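Local coordinates for protein toll-like receptor 13 (Mus musculus, PDB 4Z0C) that recognises bacterial 23S ribosomal RNA as an innate immune receptor and signals through MYD88 and TRAF6 to activate NF-kappa-B, at residues 487-501 with 518-531. Numbering follows the deposited sequence.
Sequences FHEHLFSGLEKLLIL and YPPFIKLKSLKQLN
Ile500 and Leu501 pair in parallel with Gln529 and Leu530 where two neighbouring turns of the leucine-rich-repeat solenoid, in the ectodomain of this receptor, lie against each other, Leu501 N reaching Gln529 O at 3.0 Å and Asn531 N reaching Leu501 O. At the entry to the strands, Leu499 O accepts from both Lys528 N and Gln529 N; the Gln529 bond runs nearly straight out from the carbonyl, whereas that of Lys528 is tilted 23° from its plane. Leu501, buried on the face it shares with Leu530, turns CG anti to its N (chi1 174°), and its CD2 meets Leu524 CD1 at 3.7 Å and Phe521 CE1, crossing both side chains at about a right angle. Leu498 and Leu527, at equivalent positions of successive repeats, run side by side, CD2 to CD1 at 4.0 Å, while on the other sheet face Ile500 lies alongside Gln529.

In the loops that lead into the strands the filling becomes aromatic. The edge of Phe521 points at the face of Phe487, with planes at 59°, and Phe546 of the following turn meets Phe521 edge-to-face as well, so the rings continue the core from turn to turn. Pro520 packs its CB against Phe487 CD2 at 3.4 Å and directs its carbonyl O to the edge of Phe492. At the start of the two segments, the extended Glu489 chain lies over one face of the Tyr518 ring: CG makes a CH-pi contact 3.6 Å from the ring centroid and the carboxylate is stacked almost parallel to the ring.

Between the turns, a water donates to Leu495 O and Leu498 O and accepts from Ser526 N, tying both backbones together. Beside it, Ser526 OG donates in the carbonyl plane to a lone pair of Glu496 O, at 2.6 Å.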
ATOM      1  N   PHE A 487      -4.821   2.027  18.522  1.00 49.36           N
ATOM      2  CA  PHE A 487      -6.216   2.334  18.847  1.00 61.12           C
ATOM      3  C   PHE A 487      -6.355   3.051  20.187  1.00 57.84           C
ATOM      4  O   PHE A 487      -5.869   2.572  21.202  1.00 59.93           O
ATOM      5  CB  PHE A 487      -7.034   1.042  18.925  1.00 69.85           C
ATOM      6  CG  PHE A 487      -6.878   0.134  17.736  1.00 70.06           C
ATOM      7  CD1 PHE A 487      -7.572   0.378  16.563  1.00 63.08           C
ATOM      8  CD2 PHE A 487      -6.019  -0.960  17.794  1.00 71.64           C
ATOM      9  CE1 PHE A 487      -7.435  -0.464  15.475  1.00 60.25           C
ATOM     10  CE2 PHE A 487      -5.873  -1.803  16.706  1.00 68.09           C
ATOM     11  CZ  PHE A 487      -6.584  -1.553  15.542  1.00 61.80           C
ATOM     12  N   HIS A 488      -7.049   4.182  20.190  1.00 61.37           N
ATOM     13  CA  HIS A 488      -7.315   4.919  21.420  1.00 56.64           C
ATOM     14  C   HIS A 488      -8.315   4.153  22.289  1.00 43.44           C
ATOM     15  O   HIS A 488      -9.069   3.339  21.782  1.00 38.50           O
ATOM     16  CB  HIS A 488      -7.844   6.321  21.110  1.00 63.46           C
ATOM     17  CG  HIS A 488      -8.301   7.067  22.324  1.00 79.05           C
ATOM     18  ND1 HIS A 488      -7.450   7.831  23.094  1.00 87.19           N
ATOM     19  CD2 HIS A 488      -9.513   7.138  22.923  1.00 83.51           C
ATOM     20  CE1 HIS A 488      -8.120   8.350  24.108  1.00 87.66           C
ATOM     21  NE2 HIS A 488      -9.374   7.941  24.029  1.00 87.64           N
ATOM     22  N   GLU A 489      -8.296   4.405  23.593  1.00 45.77           N
ATOM     23  CA  GLU A 489      -9.205   3.766  24.552  1.00 56.53           C
ATOM     24  C   GLU A 489     -10.685   3.782  24.169  1.00 58.82           C
ATOM     25  O   GLU A 489     -11.381   2.775  24.295  1.00 60.69           O
ATOM     26  CB  GLU A 489      -9.054   4.406  25.932  1.00 61.22           C
ATOM     27  CG  GLU A 489     -10.151   3.990  26.896  1.00 69.04           C
ATOM     28  CD  GLU A 489     -10.082   4.710  28.227  1.00 78.66           C
ATOM     29  OE1 GLU A 489      -9.147   5.521  28.423  1.00 83.20           O
ATOM     30  OE2 GLU A 489     -10.972   4.459  29.072  1.00 79.99           O
ATOM     31  N   HIS A 490     -11.156   4.938  23.718  1.00 62.07           N
ATOM     32  CA  HIS A 490     -12.568   5.152  23.430  1.00 69.15           C
ATOM     33  C   HIS A 490     -12.790   5.381  21.943  1.00 66.48           C
ATOM     34  O   HIS A 490     -13.656   6.167  21.548  1.00 65.94           O
ATOM     35  CB  HIS A 490     -13.103   6.364  24.200  1.00 76.93           C
ATOM     36  CG  HIS A 490     -13.130   6.178  25.684  1.00 85.40           C
ATOM     37  ND1 HIS A 490     -13.324   4.950  26.277  1.00 89.18           N
ATOM     38  CD2 HIS A 490     -13.006   7.071  26.696  1.00 86.38           C
ATOM     39  CE1 HIS A 490     -13.306   5.090  27.592  1.00 88.90           C
ATOM     40  NE2 HIS A 490     -13.114   6.367  27.871  1.00 88.27           N
ATOM     41  N   LEU A 491     -11.993   4.710  21.123  1.00 55.30           N
ATOM     42  CA  LEU A 491     -12.106   4.859  19.683  1.00 48.01           C
ATOM     43  C   LEU A 491     -13.455   4.332  19.187  1.00 40.09           C
ATOM     44  O   LEU A 491     -14.177   5.012  18.464  1.00 42.74           O
ATOM     45  CB  LEU A 491     -10.958   4.120  18.993  1.00 40.70           C
ATOM     46  CG  LEU A 491     -11.005   4.068  17.465  1.00 37.62           C
ATOM     47  CD1 LEU A 491     -11.167   5.462  16.889  1.00 38.37           C
ATOM     48  CD2 LEU A 491      -9.760   3.373  16.911  1.00 40.12           C
ATOM     49  N   PHE A 492     -13.776   3.110  19.593  1.00 37.08           N
ATOM     50  CA  PHE A 492     -14.961   2.397  19.135  1.00 39.96           C
ATOM     51  C   PHE A 492     -16.102   2.453  20.143  1.00 53.27           C
ATOM     52  O   PHE A 492     -16.872   1.502  20.262  1.00 53.53           O
ATOM     53  CB  PHE A 492     -14.599   0.952  18.814  1.00 26.55           C
ATOM     54  CG  PHE A 492     -13.597   0.820  17.703  1.00 26.19           C
ATOM     55  CD1 PHE A 492     -13.813   1.424  16.476  1.00 23.86           C
ATOM     56  CD2 PHE A 492     -12.418   0.120  17.898  1.00 32.25           C
ATOM     57  CE1 PHE A 492     -12.880   1.308  15.448  1.00 26.93           C
ATOM     58  CE2 PHE A 492     -11.466   0.014  16.881  1.00 28.75           C
ATOM     59  CZ  PHE A 492     -11.700   0.582  15.656  1.00 24.79           C
ATOM     60  N   SER A 493     -16.237   3.590  20.823  1.00 60.22           N
ATOM     61  CA  SER A 493     -17.185   3.732  21.931  1.00 68.69           C
ATOM     62  C   SER A 493     -18.672   3.502  21.607  1.00 69.92           C
ATOM     63  O   SER A 493     -19.279   2.550  22.106  1.00 75.17           O
ATOM     64  CB  SER A 493     -17.027   5.126  22.551  1.00 70.45           C
ATOM     65  OG  SER A 493     -16.231   5.075  23.724  1.00 77.49           O
ATOM     66  N   GLY A 494     -19.264   4.362  20.789  1.00 64.16           N
ATOM     67  CA  GLY A 494     -20.684   4.255  20.479  1.00 66.31           C
ATOM     68  C   GLY A 494     -21.133   3.113  19.573  1.00 55.45           C
ATOM     69  O   GLY A 494     -22.266   3.123  19.074  1.00 43.80           O
ATOM     70  N   LEU A 495     -20.268   2.125  19.364  1.00 42.82           N
ATOM     71  CA  LEU A 495     -20.541   1.134  18.337  1.00 39.75           C
ATOM     72  C   LEU A 495     -20.989  -0.238  18.840  1.00 35.82           C
ATOM     73  O   LEU A 495     -20.538  -1.259  18.337  1.00 37.03           O
ATOM     74  CB  LEU A 495     -19.298   0.993  17.453  1.00 31.42           C
ATOM     75  CG  LEU A 495     -18.856   2.298  16.789  1.00 31.77           C
ATOM     76  CD1 LEU A 495     -17.617   2.112  15.924  1.00 29.49           C
ATOM     77  CD2 LEU A 495     -19.987   2.867  15.971  1.00 31.95           C
ATOM     78  N   GLU A 496     -21.919  -0.275  19.784  1.00 39.70           N
ATOM     79  CA  GLU A 496     -22.242  -1.550  20.434  1.00 47.67           C
ATOM     80  C   GLU A 496     -23.069  -2.494  19.558  1.00 43.33           C
ATOM     81  O   GLU A 496     -23.211  -3.682  19.869  1.00 38.81           O
ATOM     82  CB  GLU A 496     -22.972  -1.316  21.752  1.00 57.64           C
ATOM     83  CG  GLU A 496     -22.149  -0.655  22.829  1.00 70.81           C
ATOM     84  CD  GLU A 496     -22.918  -0.542  24.128  1.00 84.22           C
ATOM     85  OE1 GLU A 496     -24.095  -0.969  24.161  1.00 92.47           O
ATOM     86  OE2 GLU A 496     -22.353  -0.036  25.116  1.00 86.53           O
ATOM     87  N   LYS A 497     -23.581  -1.955  18.450  1.00 36.77           N
ATOM     88  CA  LYS A 497     -24.417  -2.699  17.535  1.00 32.81           C
ATOM     89  C   LYS A 497     -23.687  -3.023  16.237  1.00 33.36           C
ATOM     90  O   LYS A 497     -24.272  -3.606  15.318  1.00 41.18           O
ATOM     91  CB  LYS A 497     -25.691  -1.917  17.240  1.00 41.93           C
ATOM     92  CG  LYS A 497     -26.742  -1.970  18.340  1.00 50.06           C
ATOM     93  CD  LYS A 497     -27.982  -1.161  17.937  1.00 59.34           C
ATOM     94  CE  LYS A 497     -29.088  -1.246  18.984  1.00 67.73           C
ATOM     95  NZ  LYS A 497     -28.793  -0.410  20.196  1.00 71.03           N
ATOM     96  N   LEU A 498     -22.422  -2.619  16.148  1.00 27.80           N
ATOM     97  CA  LEU A 498     -21.613  -2.876  14.947  1.00 28.59           C
ATOM     98  C   LEU A 498     -21.464  -4.372  14.636  1.00 29.30           C
ATOM     99  O   LEU A 498     -21.144  -5.174  15.531  1.00 25.97           O
ATOM    100  CB  LEU A 498     -20.228  -2.247  15.082  1.00 21.38           C
ATOM    101  CG  LEU A 498     -19.470  -2.149  13.756  1.00 24.67           C
ATOM    102  CD1 LEU A 498     -20.102  -1.100  12.838  1.00 26.76           C
ATOM    103  CD2 LEU A 498     -18.004  -1.851  13.970  1.00 22.24           C
ATOM    104  N   LEU A 499     -21.697  -4.746  13.377  1.00 27.94           N
ATOM    105  CA  LEU A 499     -21.622  -6.155  12.959  1.00 29.61           C
ATOM    106  C   LEU A 499     -20.348  -6.476  12.198  1.00 32.23           C
ATOM    107  O   LEU A 499     -19.807  -7.574  12.308  1.00 36.35           O
ATOM    108  CB  LEU A 499     -22.811  -6.524  12.075  1.00 21.65           C
ATOM    109  CG  LEU A 499     -24.162  -6.511  12.784  1.00 30.66           C
ATOM    110  CD1 LEU A 499     -25.290  -6.942  11.837  1.00 26.89           C
ATOM    111  CD2 LEU A 499     -24.112  -7.382  14.023  1.00 26.95           C
ATOM    112  N   ILE A 500     -19.899  -5.518  11.400  1.00 29.65           N
ATOM    113  CA  ILE A 500     -18.786  -5.721  10.486  1.00 27.62           C
ATOM    114  C   ILE A 500     -17.803  -4.583  10.651  1.00 26.99           C
ATOM    115  O   ILE A 500     -18.185  -3.417  10.579  1.00 33.63           O
ATOM    116  CB  ILE A 500     -19.259  -5.715   9.022  1.00 32.06           C
ATOM    117  CG1 ILE A 500     -20.281  -6.826   8.776  1.00 32.96           C
ATOM    118  CG2 ILE A 500     -18.085  -5.866   8.085  1.00 29.35           C
ATOM    119  CD1 ILE A 500     -20.962  -6.725   7.396  1.00 21.52           C
ATOM    120  N   LEU A 501     -16.545  -4.921  10.896  1.00 24.51           N
ATOM    121  CA  LEU A 501     -15.481  -3.932  10.996  1.00 21.95           C
ATOM    122  C   LEU A 501     -14.303  -4.341  10.117  1.00 24.28           C
ATOM    123  O   LEU A 501     -13.718  -5.401  10.299  1.00 26.39           O
ATOM    124  CB  LEU A 501     -15.047  -3.745  12.447  1.00 17.54           C
ATOM    125  CG  LEU A 501     -13.835  -2.839  12.691  1.00 16.65           C
ATOM    126  CD1 LEU A 501     -14.116  -1.406  12.256  1.00 14.55           C
ATOM    127  CD2 LEU A 501     -13.411  -2.879  14.173  1.00 19.10           C
ATOM    128  N   TYR A 518      -5.955  -1.095  27.117  1.00 56.36           N
ATOM    129  CA  TYR A 518      -7.288  -1.054  26.518  1.00 55.54           C
ATOM    130  C   TYR A 518      -7.344  -1.914  25.259  1.00 47.17           C
ATOM    131  O   TYR A 518      -6.898  -1.490  24.191  1.00 49.32           O
ATOM    132  CB  TYR A 518      -7.693   0.382  26.177  1.00 51.65           C
ATOM    133  CG  TYR A 518      -7.493   1.348  27.314  1.00 60.85           C
ATOM    134  CD1 TYR A 518      -8.350   1.344  28.409  1.00 65.98           C
ATOM    135  CD2 TYR A 518      -6.448   2.275  27.293  1.00 63.53           C
ATOM    136  CE1 TYR A 518      -8.166   2.233  29.463  1.00 71.09           C
ATOM    137  CE2 TYR A 518      -6.259   3.169  28.335  1.00 63.57           C
ATOM    138  CZ  TYR A 518      -7.122   3.142  29.418  1.00 69.32           C
ATOM    139  OH  TYR A 518      -6.947   4.024  30.463  1.00 70.79           O
ATOM    140  N   PRO A 519      -7.874  -3.136  25.386  1.00 38.77           N
ATOM    141  CA  PRO A 519      -8.122  -3.955  24.199  1.00 33.08           C
ATOM    142  C   PRO A 519      -9.048  -3.147  23.319  1.00 36.85           C
ATOM    143  O   PRO A 519     -10.056  -2.636  23.810  1.00 37.93           O
ATOM    144  CB  PRO A 519      -8.868  -5.164  24.750  1.00 35.37           C
ATOM    145  CG  PRO A 519      -8.567  -5.187  26.195  1.00 45.73           C
ATOM    146  CD  PRO A 519      -8.393  -3.761  26.608  1.00 45.82           C
ATOM    147  N   PRO A 520      -8.690  -3.003  22.040  1.00 35.82           N
ATOM    148  CA  PRO A 520      -9.372  -2.082  21.123  1.00 27.58           C
ATOM    149  C   PRO A 520     -10.797  -2.480  20.729  1.00 26.93           C
ATOM    150  O   PRO A 520     -11.616  -1.608  20.451  1.00 36.13           O
ATOM    151  CB  PRO A 520      -8.460  -2.087  19.899  1.00 32.46           C
ATOM    152  CG  PRO A 520      -7.724  -3.389  19.971  1.00 40.36           C
ATOM    153  CD  PRO A 520      -7.549  -3.695  21.415  1.00 35.40           C
ATOM    154  N   PHE A 521     -11.106  -3.769  20.760  1.00 25.50           N
ATOM    155  CA  PHE A 521     -12.410  -4.260  20.316  1.00 33.49           C
ATOM    156  C   PHE A 521     -13.313  -4.603  21.494  1.00 39.00           C
ATOM    157  O   PHE A 521     -14.331  -5.276  21.346  1.00 36.36           O
ATOM    158  CB  PHE A 521     -12.208  -5.471  19.409  1.00 31.28           C
ATOM    159  CG  PHE A 521     -11.185  -5.239  18.339  1.00 32.56           C
ATOM    160  CD1 PHE A 521     -11.337  -4.189  17.437  1.00 32.45           C
ATOM    161  CD2 PHE A 521     -10.052  -6.031  18.258  1.00 28.12           C
ATOM    162  CE1 PHE A 521     -10.390  -3.960  16.447  1.00 28.93           C
ATOM    163  CE2 PHE A 521      -9.095  -5.805  17.275  1.00 26.60           C
ATOM    164  CZ  PHE A 521      -9.269  -4.782  16.362  1.00 28.70           C
ATOM    165  N   ILE A 522     -12.928  -4.137  22.673  1.00 40.24           N
ATOM    166  CA  ILE A 522     -13.609  -4.530  23.902  1.00 49.58           C
ATOM    167  C   ILE A 522     -15.095  -4.121  23.970  1.00 49.66           C
ATOM    168  O   ILE A 522     -15.900  -4.812  24.588  1.00 53.04           O
ATOM    169  CB  ILE A 522     -12.824  -4.023  25.151  1.00 42.53           C
ATOM    170  CG1 ILE A 522     -13.294  -4.738  26.414  1.00 41.99           C
ATOM    171  CG2 ILE A 522     -12.945  -2.520  25.303  1.00 26.83           C
ATOM    172  CD1 ILE A 522     -13.158  -6.216  26.324  1.00 48.82           C
ATOM    173  N   LYS A 523     -15.472  -3.041  23.299  1.00 53.57           N
ATOM    174  CA  LYS A 523     -16.868  -2.596  23.347  1.00 60.73           C
ATOM    175  C   LYS A 523     -17.738  -3.110  22.189  1.00 56.70           C
ATOM    176  O   LYS A 523     -18.955  -2.925  22.187  1.00 50.83           O
ATOM    177  CB  LYS A 523     -16.959  -1.068  23.445  1.00 64.29           C
ATOM    178  CG  LYS A 523     -17.314  -0.520  24.839  1.00 71.07           C
ATOM    179  CD  LYS A 523     -16.537  -1.197  25.976  1.00 76.69           C
ATOM    180  CE  LYS A 523     -17.362  -2.261  26.711  1.00 81.81           C
ATOM    181  NZ  LYS A 523     -18.501  -1.688  27.483  1.00 83.31           N
ATOM    182  N   LEU A 524     -17.118  -3.765  21.213  1.00 50.54           N
ATOM    183  CA  LEU A 524     -17.850  -4.234  20.050  1.00 45.96           C
ATOM    184  C   LEU A 524     -18.542  -5.573  20.323  1.00 46.58           C
ATOM    185  O   LEU A 524     -18.149  -6.611  19.789  1.00 44.18           O
ATOM    186  CB  LEU A 524     -16.907  -4.344  18.861  1.00 39.42           C
ATOM    187  CG  LEU A 524     -16.202  -3.038  18.507  1.00 32.55           C
ATOM    188  CD1 LEU A 524     -15.228  -3.266  17.357  1.00 30.00           C
ATOM    189  CD2 LEU A 524     -17.195  -1.926  18.181  1.00 31.93           C
ATOM    190  N   LYS A 525     -19.604  -5.533  21.118  1.00 45.05           N
ATOM    191  CA  LYS A 525     -20.221  -6.752  21.627  1.00 45.31           C
ATOM    192  C   LYS A 525     -21.084  -7.509  20.623  1.00 42.16           C
ATOM    193  O   LYS A 525     -21.445  -8.658  20.887  1.00 45.83           O
ATOM    194  CB  LYS A 525     -21.016  -6.456  22.901  1.00 50.88           C
ATOM    195  CG  LYS A 525     -21.664  -5.090  22.922  1.00 58.77           C
ATOM    196  CD  LYS A 525     -22.236  -4.750  24.296  1.00 62.98           C
ATOM    197  CE  LYS A 525     -23.419  -5.625  24.660  1.00 69.00           C
ATOM    198  NZ  LYS A 525     -23.687  -5.596  26.125  1.00 72.07           N
ATOM    199  N   SER A 526     -21.413  -6.894  19.483  1.00 36.80           N
ATOM    200  CA  SER A 526     -22.232  -7.580  18.462  1.00 31.10           C
ATOM    201  C   SER A 526     -21.405  -7.933  17.243  1.00 27.68           C
ATOM    202  O   SER A 526     -21.946  -8.362  16.222  1.00 32.07           O
ATOM    203  CB  SER A 526     -23.406  -6.725  17.974  1.00 28.49           C
ATOM    204  OG  SER A 526     -24.001  -5.967  19.010  1.00 42.10           O
ATOM    205  N   LEU A 527     -20.106  -7.676  17.321  1.00 25.72           N
ATOM    206  CA  LEU A 527     -19.253  -7.819  16.149  1.00 29.79           C
ATOM    207  C   LEU A 527     -19.241  -9.254  15.637  1.00 32.89           C
ATOM    208  O   LEU A 527     -19.001 -10.187  16.400  1.00 37.96           O
ATOM    209  CB  LEU A 527     -17.840  -7.330  16.445  1.00 30.20           C
ATOM    210  CG  LEU A 527     -17.063  -6.973  15.182  1.00 33.11           C
ATOM    211  CD1 LEU A 527     -17.708  -5.775  14.513  1.00 22.88           C
ATOM    212  CD2 LEU A 527     -15.625  -6.650  15.538  1.00 31.71           C
ATOM    213  N   LYS A 528     -19.524  -9.433  14.352  1.00 29.90           N
ATOM    214  CA  LYS A 528     -19.520 -10.766  13.758  1.00 26.82           C
ATOM    215  C   LYS A 528     -18.351 -10.990  12.797  1.00 32.57           C
ATOM    216  O   LYS A 528     -17.875 -12.120  12.649  1.00 29.80           O
ATOM    217  CB  LYS A 528     -20.854 -11.038  13.050  1.00 26.94           C
ATOM    218  CG  LYS A 528     -22.060 -10.699  13.920  1.00 41.85           C
ATOM    219  CD  LYS A 528     -23.345 -11.357  13.430  1.00 54.75           C
ATOM    220  CE  LYS A 528     -24.183 -11.815  14.617  1.00 64.30           C
ATOM    221  NZ  LYS A 528     -23.334 -12.545  15.619  1.00 68.67           N
ATOM    222  N   GLN A 529     -17.911  -9.925  12.119  1.00 33.07           N
ATOM    223  CA  GLN A 529     -16.797 -10.036  11.171  1.00 26.16           C
ATOM    224  C   GLN A 529     -15.724  -8.974  11.386  1.00 30.15           C
ATOM    225  O   GLN A 529     -16.009  -7.785  11.503  1.00 27.98           O
ATOM    226  CB  GLN A 529     -17.293  -9.987   9.730  1.00 18.42           C
ATOM    227  CG  GLN A 529     -18.539 -10.814   9.509  1.00 22.20           C
ATOM    228  CD  GLN A 529     -18.892 -10.996   8.034  1.00 40.71           C
ATOM    229  OE1 GLN A 529     -19.248 -10.042   7.333  1.00 38.00           O
ATOM    230  NE2 GLN A 529     -18.799 -12.236   7.563  1.00 49.54           N
ATOM    231  N   LEU A 530     -14.481  -9.433  11.466  1.00 26.12           N
ATOM    232  CA  LEU A 530     -13.339  -8.563  11.639  1.00 22.25           C
ATOM    233  C   LEU A 530     -12.326  -8.843  10.546  1.00 23.33           C
ATOM    234  O   LEU A 530     -11.865  -9.975  10.393  1.00 24.26           O
ATOM    235  CB  LEU A 530     -12.709  -8.819  13.012  1.00 22.12           C
ATOM    236  CG  LEU A 530     -11.430  -8.089  13.409  1.00 21.97           C
ATOM    237  CD1 LEU A 530     -11.540  -6.576  13.157  1.00 23.30           C
ATOM    238  CD2 LEU A 530     -11.116  -8.386  14.884  1.00 22.44           C
ATOM    239  N   ASN A 531     -11.965  -7.816   9.791  1.00 22.83           N
ATOM    240  CA  ASN A 531     -10.919  -7.964   8.783  1.00 25.04           C
ATOM    241  C   ASN A 531      -9.629  -7.238   9.200  1.00 22.97           C
ATOM    242  O   ASN A 531      -9.630  -6.028   9.365  1.00 25.64           O
ATOM    243  CB  ASN A 531     -11.420  -7.445   7.439  1.00 23.94           C
ATOM    244  CG  ASN A 531     -10.417  -7.633   6.318  1.00 29.57           C
ATOM    245  OD1 ASN A 531      -9.204  -7.562   6.532  1.00 30.57           O
ATOM    246  ND2 ASN A 531     -10.925  -7.843   5.095  1.00 30.25           N
TER
HETATM  247  O   HOH W   1     -20.471  -4.328  18.052  1.00 41.75           O